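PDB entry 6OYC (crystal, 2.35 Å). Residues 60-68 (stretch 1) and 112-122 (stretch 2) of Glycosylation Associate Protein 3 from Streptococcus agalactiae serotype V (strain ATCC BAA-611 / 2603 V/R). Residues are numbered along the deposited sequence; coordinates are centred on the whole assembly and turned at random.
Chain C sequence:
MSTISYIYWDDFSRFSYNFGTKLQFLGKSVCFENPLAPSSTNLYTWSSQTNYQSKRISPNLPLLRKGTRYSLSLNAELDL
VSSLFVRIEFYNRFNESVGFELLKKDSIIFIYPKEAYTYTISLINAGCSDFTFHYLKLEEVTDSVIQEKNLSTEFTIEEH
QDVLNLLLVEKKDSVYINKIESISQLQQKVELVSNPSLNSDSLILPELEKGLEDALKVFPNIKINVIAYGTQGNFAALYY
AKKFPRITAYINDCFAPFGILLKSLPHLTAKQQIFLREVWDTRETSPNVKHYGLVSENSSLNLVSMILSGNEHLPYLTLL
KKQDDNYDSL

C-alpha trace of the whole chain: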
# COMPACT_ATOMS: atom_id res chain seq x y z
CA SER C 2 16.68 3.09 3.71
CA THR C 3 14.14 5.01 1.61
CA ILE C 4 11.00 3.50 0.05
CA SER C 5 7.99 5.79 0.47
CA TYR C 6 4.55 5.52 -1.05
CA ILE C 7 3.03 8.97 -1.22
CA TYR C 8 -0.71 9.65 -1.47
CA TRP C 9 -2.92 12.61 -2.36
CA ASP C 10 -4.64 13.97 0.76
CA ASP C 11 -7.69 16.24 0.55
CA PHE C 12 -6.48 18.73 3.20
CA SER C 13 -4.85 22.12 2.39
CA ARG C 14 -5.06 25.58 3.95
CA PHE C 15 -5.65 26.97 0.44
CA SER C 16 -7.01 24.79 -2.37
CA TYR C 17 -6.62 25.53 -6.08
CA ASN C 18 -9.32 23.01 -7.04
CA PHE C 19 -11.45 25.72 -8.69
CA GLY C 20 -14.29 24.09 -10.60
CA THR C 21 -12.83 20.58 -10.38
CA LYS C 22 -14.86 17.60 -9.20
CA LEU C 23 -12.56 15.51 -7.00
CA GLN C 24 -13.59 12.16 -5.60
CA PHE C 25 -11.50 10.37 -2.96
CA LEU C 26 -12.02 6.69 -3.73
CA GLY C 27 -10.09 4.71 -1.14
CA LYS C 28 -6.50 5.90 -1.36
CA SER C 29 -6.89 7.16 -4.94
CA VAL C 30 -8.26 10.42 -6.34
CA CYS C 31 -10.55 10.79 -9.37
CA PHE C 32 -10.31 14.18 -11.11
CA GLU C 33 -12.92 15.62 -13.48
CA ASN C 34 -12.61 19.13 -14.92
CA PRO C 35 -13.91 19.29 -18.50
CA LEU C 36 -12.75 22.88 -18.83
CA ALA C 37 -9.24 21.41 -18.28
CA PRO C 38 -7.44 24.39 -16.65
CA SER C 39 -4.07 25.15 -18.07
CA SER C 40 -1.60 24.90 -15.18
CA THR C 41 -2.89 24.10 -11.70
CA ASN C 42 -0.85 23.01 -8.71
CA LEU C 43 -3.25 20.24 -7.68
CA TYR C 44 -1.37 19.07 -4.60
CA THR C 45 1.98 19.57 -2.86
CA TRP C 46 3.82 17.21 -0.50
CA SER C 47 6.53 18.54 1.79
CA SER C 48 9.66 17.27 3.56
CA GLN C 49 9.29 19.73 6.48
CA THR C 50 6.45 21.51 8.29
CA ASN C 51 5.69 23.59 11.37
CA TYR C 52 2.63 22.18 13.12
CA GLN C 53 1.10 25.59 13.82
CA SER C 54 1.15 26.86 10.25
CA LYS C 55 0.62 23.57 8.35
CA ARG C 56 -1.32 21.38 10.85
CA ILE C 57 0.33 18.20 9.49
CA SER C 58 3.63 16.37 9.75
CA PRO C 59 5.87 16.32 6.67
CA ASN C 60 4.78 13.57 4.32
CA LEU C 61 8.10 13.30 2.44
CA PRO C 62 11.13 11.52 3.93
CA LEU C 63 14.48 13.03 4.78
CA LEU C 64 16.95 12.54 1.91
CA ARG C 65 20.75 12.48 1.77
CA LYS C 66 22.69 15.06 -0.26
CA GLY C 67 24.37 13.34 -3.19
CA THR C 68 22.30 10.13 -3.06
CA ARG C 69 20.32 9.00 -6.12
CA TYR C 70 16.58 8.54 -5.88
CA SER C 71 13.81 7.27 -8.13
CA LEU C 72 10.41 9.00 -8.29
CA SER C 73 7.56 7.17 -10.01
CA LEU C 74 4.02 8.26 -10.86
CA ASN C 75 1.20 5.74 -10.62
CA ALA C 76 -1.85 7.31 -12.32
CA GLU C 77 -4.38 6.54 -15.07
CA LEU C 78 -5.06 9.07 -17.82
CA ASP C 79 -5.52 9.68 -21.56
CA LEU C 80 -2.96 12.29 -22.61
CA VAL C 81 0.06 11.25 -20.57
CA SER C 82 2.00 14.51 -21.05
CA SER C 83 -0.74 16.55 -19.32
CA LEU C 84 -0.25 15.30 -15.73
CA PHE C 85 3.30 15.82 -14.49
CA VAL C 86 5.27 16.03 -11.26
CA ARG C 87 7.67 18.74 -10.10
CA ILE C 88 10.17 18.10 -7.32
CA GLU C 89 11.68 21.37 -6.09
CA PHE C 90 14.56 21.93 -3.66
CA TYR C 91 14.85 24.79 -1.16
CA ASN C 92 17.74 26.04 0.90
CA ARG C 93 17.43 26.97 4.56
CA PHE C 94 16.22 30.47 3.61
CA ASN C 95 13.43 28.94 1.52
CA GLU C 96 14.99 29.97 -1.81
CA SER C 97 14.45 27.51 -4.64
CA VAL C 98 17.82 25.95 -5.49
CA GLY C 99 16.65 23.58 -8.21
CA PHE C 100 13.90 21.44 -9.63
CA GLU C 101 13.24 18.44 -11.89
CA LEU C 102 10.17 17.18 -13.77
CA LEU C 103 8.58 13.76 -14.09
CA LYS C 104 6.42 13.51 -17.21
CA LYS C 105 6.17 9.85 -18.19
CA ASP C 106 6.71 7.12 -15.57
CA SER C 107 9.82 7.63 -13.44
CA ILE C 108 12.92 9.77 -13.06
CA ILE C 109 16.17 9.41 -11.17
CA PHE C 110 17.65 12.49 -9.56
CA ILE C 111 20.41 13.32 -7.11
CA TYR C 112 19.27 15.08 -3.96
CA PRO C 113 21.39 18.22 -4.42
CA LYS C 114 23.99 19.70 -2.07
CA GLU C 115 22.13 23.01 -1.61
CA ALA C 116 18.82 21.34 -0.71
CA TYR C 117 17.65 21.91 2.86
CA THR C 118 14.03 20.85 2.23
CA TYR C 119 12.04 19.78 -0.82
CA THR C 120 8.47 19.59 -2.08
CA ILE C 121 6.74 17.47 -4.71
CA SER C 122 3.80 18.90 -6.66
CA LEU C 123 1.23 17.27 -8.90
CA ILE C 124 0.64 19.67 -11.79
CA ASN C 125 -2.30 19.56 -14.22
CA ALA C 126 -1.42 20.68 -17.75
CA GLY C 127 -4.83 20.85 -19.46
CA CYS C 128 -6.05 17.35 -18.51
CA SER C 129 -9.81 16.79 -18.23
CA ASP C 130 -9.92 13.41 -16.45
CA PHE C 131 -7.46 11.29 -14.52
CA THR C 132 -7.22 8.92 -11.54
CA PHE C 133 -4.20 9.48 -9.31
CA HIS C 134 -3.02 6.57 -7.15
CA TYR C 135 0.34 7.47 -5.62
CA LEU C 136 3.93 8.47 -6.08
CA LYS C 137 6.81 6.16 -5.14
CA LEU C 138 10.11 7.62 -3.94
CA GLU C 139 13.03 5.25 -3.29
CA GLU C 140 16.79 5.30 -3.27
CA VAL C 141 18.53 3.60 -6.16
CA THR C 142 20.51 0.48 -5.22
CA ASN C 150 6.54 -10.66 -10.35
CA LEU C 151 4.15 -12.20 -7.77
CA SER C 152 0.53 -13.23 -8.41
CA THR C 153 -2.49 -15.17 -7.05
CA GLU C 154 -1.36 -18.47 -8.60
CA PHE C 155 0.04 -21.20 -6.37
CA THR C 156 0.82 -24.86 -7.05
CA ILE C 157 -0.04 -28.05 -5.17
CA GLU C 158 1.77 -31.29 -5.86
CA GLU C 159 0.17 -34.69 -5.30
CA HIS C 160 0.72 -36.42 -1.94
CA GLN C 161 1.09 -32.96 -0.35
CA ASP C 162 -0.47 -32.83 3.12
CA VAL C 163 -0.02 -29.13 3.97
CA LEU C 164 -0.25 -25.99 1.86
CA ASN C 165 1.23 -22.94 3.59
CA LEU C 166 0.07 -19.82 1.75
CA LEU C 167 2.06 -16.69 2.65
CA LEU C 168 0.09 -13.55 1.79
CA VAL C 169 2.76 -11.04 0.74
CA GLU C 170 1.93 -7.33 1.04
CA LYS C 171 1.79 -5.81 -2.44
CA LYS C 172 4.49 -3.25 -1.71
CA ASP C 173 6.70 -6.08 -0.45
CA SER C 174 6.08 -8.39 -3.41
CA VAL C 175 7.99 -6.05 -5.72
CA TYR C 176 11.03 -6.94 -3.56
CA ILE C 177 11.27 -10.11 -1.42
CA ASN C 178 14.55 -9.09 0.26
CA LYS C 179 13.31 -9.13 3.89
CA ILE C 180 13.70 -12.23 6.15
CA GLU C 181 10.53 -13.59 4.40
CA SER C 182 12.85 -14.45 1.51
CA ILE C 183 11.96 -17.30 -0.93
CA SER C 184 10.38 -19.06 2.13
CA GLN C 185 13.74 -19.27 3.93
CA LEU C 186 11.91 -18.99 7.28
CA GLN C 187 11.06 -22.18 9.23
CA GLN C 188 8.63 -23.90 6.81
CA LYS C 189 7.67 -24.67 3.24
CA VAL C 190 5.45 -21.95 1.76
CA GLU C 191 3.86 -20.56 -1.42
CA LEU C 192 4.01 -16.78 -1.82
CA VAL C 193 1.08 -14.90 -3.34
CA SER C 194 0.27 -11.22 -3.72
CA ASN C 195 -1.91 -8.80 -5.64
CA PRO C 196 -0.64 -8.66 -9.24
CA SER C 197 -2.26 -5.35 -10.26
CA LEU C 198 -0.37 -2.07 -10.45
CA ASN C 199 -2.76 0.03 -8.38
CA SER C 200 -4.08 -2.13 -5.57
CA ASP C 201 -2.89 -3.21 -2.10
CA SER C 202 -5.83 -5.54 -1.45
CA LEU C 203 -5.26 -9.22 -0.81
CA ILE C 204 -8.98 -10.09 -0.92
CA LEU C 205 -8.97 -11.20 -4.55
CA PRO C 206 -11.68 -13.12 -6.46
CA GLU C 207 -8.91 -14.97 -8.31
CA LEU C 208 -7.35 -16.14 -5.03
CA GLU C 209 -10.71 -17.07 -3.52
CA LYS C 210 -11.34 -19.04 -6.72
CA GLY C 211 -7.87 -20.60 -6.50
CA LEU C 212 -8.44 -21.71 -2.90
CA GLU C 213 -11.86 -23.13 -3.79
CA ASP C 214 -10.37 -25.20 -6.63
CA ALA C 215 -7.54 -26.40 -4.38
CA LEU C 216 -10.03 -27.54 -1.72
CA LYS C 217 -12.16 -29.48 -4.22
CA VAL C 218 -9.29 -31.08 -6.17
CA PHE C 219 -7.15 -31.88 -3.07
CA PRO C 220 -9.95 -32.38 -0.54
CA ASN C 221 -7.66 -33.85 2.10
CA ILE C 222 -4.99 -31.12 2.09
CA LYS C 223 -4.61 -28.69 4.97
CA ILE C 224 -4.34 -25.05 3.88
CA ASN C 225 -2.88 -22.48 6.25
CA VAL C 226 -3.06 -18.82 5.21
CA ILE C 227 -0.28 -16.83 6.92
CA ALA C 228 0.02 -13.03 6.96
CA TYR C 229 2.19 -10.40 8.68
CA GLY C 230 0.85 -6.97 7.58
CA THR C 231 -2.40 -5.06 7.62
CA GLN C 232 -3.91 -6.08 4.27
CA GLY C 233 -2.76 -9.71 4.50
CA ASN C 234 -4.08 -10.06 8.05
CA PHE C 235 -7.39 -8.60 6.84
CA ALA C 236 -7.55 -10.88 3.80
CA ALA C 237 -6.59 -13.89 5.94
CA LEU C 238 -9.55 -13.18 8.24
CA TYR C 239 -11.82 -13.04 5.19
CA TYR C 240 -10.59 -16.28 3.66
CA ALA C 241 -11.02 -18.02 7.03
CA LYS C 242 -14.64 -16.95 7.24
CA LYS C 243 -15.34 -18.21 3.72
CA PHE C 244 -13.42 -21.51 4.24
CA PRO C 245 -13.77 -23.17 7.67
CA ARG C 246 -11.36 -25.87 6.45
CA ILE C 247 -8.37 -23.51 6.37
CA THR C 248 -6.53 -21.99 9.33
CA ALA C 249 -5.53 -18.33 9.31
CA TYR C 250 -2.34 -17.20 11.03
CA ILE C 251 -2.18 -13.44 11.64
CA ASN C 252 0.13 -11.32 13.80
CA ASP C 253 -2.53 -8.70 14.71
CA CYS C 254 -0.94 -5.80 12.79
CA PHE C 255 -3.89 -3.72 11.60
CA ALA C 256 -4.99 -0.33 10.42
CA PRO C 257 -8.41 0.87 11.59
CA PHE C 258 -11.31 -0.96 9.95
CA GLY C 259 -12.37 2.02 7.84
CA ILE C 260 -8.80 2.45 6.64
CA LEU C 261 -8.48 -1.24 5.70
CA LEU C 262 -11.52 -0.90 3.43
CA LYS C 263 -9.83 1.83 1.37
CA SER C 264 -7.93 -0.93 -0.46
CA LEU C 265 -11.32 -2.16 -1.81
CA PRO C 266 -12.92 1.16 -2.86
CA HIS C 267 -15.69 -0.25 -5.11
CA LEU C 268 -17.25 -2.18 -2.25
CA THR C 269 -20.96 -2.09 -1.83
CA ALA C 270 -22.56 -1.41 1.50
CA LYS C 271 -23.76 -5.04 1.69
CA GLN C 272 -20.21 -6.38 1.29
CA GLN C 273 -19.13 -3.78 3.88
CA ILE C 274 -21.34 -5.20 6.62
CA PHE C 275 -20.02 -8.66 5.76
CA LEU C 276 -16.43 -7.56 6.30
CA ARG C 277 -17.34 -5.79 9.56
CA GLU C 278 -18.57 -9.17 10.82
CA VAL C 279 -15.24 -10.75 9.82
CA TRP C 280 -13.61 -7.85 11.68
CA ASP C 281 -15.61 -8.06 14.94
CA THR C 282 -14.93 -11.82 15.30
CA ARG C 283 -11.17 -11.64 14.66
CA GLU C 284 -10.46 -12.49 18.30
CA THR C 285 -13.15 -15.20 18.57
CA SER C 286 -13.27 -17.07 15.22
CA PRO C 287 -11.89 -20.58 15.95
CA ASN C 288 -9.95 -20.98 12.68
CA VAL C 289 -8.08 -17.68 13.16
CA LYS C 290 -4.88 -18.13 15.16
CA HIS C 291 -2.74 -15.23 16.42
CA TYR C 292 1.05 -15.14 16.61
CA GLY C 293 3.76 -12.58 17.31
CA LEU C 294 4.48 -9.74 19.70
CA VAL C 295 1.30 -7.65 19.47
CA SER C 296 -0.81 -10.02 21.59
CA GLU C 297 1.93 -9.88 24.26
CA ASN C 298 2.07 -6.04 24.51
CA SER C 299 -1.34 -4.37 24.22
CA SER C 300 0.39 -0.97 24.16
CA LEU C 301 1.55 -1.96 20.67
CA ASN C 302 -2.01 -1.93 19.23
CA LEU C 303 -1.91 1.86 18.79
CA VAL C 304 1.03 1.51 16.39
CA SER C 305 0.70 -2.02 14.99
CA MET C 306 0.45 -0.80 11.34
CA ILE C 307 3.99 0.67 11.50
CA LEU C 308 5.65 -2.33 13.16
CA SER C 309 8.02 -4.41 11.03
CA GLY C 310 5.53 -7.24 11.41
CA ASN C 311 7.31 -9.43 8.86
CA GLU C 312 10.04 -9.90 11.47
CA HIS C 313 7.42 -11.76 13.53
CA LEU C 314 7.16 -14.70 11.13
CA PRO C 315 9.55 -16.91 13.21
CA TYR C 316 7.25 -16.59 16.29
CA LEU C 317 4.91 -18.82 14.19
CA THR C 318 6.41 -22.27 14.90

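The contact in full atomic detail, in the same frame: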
# COMPACT_ATOMS: atom_id res chain seq x y z
N ASN C 60 5.17 14.84 4.90
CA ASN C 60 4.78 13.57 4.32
C ASN C 60 5.81 13.08 3.30
O ASN C 60 5.55 12.11 2.58
CB ASN C 60 3.38 13.69 3.69
CG ASN C 60 3.18 15.02 2.98
OD1 ASN C 60 4.13 15.58 2.44
ND2 ASN C 60 1.96 15.52 2.99
N LEU C 61 6.97 13.73 3.24
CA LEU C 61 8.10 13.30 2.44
C LEU C 61 9.26 12.95 3.35
O LEU C 61 9.49 13.65 4.35
CB LEU C 61 8.55 14.39 1.42
CG LEU C 61 7.46 14.78 0.42
CD1 LEU C 61 7.92 15.89 -0.53
CD2 LEU C 61 6.97 13.54 -0.35
N PRO C 62 10.03 11.92 3.04
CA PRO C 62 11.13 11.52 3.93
C PRO C 62 12.36 12.40 3.74
O PRO C 62 12.57 13.03 2.70
CB PRO C 62 11.44 10.09 3.49
CG PRO C 62 11.15 10.11 1.99
CD PRO C 62 9.95 11.07 1.84
N LEU C 63 13.18 12.38 4.78
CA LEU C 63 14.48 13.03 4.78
C LEU C 63 15.41 12.33 3.80
O LEU C 63 15.53 11.10 3.83
CB LEU C 63 15.04 12.98 6.20
CG LEU C 63 16.04 13.96 6.79
CD1 LEU C 63 15.57 15.41 6.65
CD2 LEU C 63 16.30 13.58 8.26
N LEU C 64 16.06 13.09 2.93
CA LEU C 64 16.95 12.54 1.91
C LEU C 64 18.39 12.94 2.19
O LEU C 64 18.66 13.86 2.97
CB LEU C 64 16.52 13.00 0.51
CG LEU C 64 15.08 12.64 0.09
CD1 LEU C 64 14.80 13.04 -1.36
CD2 LEU C 64 14.78 11.15 0.30
N ARG C 65 19.32 12.24 1.56
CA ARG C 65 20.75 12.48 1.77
C ARG C 65 21.36 13.19 0.56
O ARG C 65 21.21 12.73 -0.58
CB ARG C 65 21.51 11.17 2.05
CG ARG C 65 20.84 10.21 3.06
CD ARG C 65 20.46 10.94 4.32
NE ARG C 65 20.35 10.08 5.50
CZ ARG C 65 19.21 9.66 6.04
NH1 ARG C 65 18.01 9.98 5.50
NH2 ARG C 65 19.26 8.89 7.13
N LYS C 66 22.07 14.30 0.81
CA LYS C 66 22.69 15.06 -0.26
C LYS C 66 23.67 14.19 -1.03
O LYS C 66 24.57 13.58 -0.45
CB LYS C 66 23.40 16.29 0.29
CG LYS C 66 22.51 17.31 1.04
CD LYS C 66 23.40 18.28 1.82
CE LYS C 66 22.61 19.17 2.75
NZ LYS C 66 22.55 20.54 2.22
N GLY C 67 23.50 14.14 -2.35
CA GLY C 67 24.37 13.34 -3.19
C GLY C 67 23.91 11.92 -3.45
O GLY C 67 24.52 11.23 -4.27
N THR C 68 22.85 11.46 -2.79
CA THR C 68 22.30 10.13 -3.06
C THR C 68 21.33 10.21 -4.25
O THR C 68 20.73 11.25 -4.52
CB THR C 68 21.61 9.60 -1.80
OG1 THR C 68 22.61 9.34 -0.81
CG2 THR C 68 20.77 8.31 -2.04
N TYR C 112 19.65 14.06 -4.93
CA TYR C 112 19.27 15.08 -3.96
C TYR C 112 20.42 16.07 -3.83
O TYR C 112 21.51 15.67 -3.40
CB TYR C 112 18.94 14.44 -2.61
CG TYR C 112 18.33 15.39 -1.60
CD1 TYR C 112 17.08 15.99 -1.82
CD2 TYR C 112 19.00 15.67 -0.40
CE1 TYR C 112 16.52 16.86 -0.86
CE2 TYR C 112 18.45 16.53 0.56
CZ TYR C 112 17.21 17.12 0.33
OH TYR C 112 16.69 17.98 1.28
N PRO C 113 20.24 17.33 -4.21
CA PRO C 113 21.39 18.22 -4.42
C PRO C 113 21.96 18.77 -3.12
O PRO C 113 21.30 18.80 -2.09
CB PRO C 113 20.80 19.33 -5.28
CG PRO C 113 19.37 19.38 -4.89
CD PRO C 113 18.97 17.96 -4.62
N LYS C 114 23.22 19.25 -3.23
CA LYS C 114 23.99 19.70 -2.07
C LYS C 114 23.39 20.92 -1.40
O LYS C 114 23.56 21.11 -0.20
CB LYS C 114 25.44 20.02 -2.45
CG LYS C 114 26.44 18.86 -2.47
CD LYS C 114 25.94 17.65 -3.23
CE LYS C 114 26.24 17.86 -4.70
NZ LYS C 114 25.97 16.67 -5.53
N GLU C 115 22.72 21.79 -2.16
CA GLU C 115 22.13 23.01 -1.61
C GLU C 115 20.73 22.80 -1.04
O GLU C 115 20.16 23.73 -0.46
CB GLU C 115 22.08 24.09 -2.69
CG GLU C 115 23.45 24.65 -3.03
CD GLU C 115 24.15 25.23 -1.82
OE1 GLU C 115 23.51 25.97 -1.04
OE2 GLU C 115 25.34 24.94 -1.63
N ALA C 116 20.17 21.60 -1.20
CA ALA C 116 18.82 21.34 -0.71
C ALA C 116 18.83 21.25 0.81
O ALA C 116 19.58 20.46 1.39
CB ALA C 116 18.28 20.04 -1.33
N TYR C 117 18.01 22.08 1.46
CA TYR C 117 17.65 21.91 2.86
C TYR C 117 16.33 21.15 3.01
O TYR C 117 16.26 20.17 3.76
CB TYR C 117 17.53 23.28 3.56
CG TYR C 117 17.43 23.13 5.05
CD1 TYR C 117 18.49 22.59 5.79
CD2 TYR C 117 16.26 23.49 5.74
CE1 TYR C 117 18.40 22.41 7.16
CE2 TYR C 117 16.17 23.34 7.14
CZ TYR C 117 17.25 22.80 7.84
OH TYR C 117 17.20 22.63 9.21
N THR C 118 15.29 21.57 2.30
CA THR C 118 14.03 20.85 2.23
C THR C 118 13.64 20.65 0.77
O THR C 118 14.29 21.15 -0.15
CB THR C 118 12.90 21.58 2.96
OG1 THR C 118 12.60 22.80 2.27
CG2 THR C 118 13.30 21.89 4.39
N TYR C 119 12.54 19.92 0.54
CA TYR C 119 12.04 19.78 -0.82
C TYR C 119 10.53 19.56 -0.78
O TYR C 119 9.95 19.18 0.24
CB TYR C 119 12.76 18.66 -1.59
CG TYR C 119 12.48 17.24 -1.12
CD1 TYR C 119 13.04 16.74 0.07
CD2 TYR C 119 11.66 16.39 -1.86
CE1 TYR C 119 12.77 15.45 0.50
CE2 TYR C 119 11.39 15.08 -1.44
CZ TYR C 119 11.95 14.61 -0.26
OH TYR C 119 11.69 13.33 0.16
N THR C 120 9.89 19.83 -1.91
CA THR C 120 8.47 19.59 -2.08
C THR C 120 8.27 18.80 -3.36
O THR C 120 9.11 18.83 -4.26
CB THR C 120 7.66 20.89 -2.18
OG1 THR C 120 8.06 21.57 -3.37
CG2 THR C 120 7.87 21.80 -0.95
N ILE C 121 7.14 18.12 -3.46
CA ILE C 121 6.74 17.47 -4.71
C ILE C 121 5.33 17.91 -5.01
O ILE C 121 4.46 17.86 -4.13
CB ILE C 121 6.85 15.94 -4.62
CG1 ILE C 121 8.28 15.52 -4.29
CG2 ILE C 121 6.40 15.33 -5.91
CD1 ILE C 121 8.46 14.03 -3.98
N SER C 122 5.09 18.35 -6.25
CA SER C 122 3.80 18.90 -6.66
C SER C 122 3.26 18.14 -7.86
O SER C 122 3.97 17.92 -8.84
CB SER C 122 3.92 20.38 -6.99
OG SER C 122 4.13 21.14 -5.83
O HOH W 1 15.17 15.90 2.76

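The apolar centre is built from L64 and L61 against the rings of Y112 and Y119, all four buried with CA-to-CB bonds directed toward the opposing stretch. L64 (chi1 m, chi2 t) sits over one face of Y112: its CB lies 3.7 Å from the ring centroid and 12° off the ring normal, the geometry of a CH-pi contact. Its CD1 reaches 3.4 Å from Y119 CZ, so one branched side chain packs against both tyrosines. L61 adopts the same m,t rotamer, placing CD1 3.7 Å from Y119 CE2 and 3.8 Å from I121 CG1.

Each tyrosine also carries a hydroxyl to a polar partner. Y119 OH donates to P62 O at 2.7 Å, a carbonyl near the ring plane, while Y112 OH lies 3.0 Å from a water that accepts from L64 N, also at 3.0 Å.

Farther out, backbone pairing takes over. G67 N donates to Y112 O (2.7 Å, 175°), and Y112 N to T68 O (3.0 Å, 155°). The type II turn from R65 to T68 gives G67 phi/psi of 92/-7, where a CB would jam against the preceding carbonyl oxygen; glycine fits.

At the exposed edge, K66 extends its amine to the type I turn from P113 to A116, with NZ donating to K114 O (2.7 Å) and A116 O (3.1 Å).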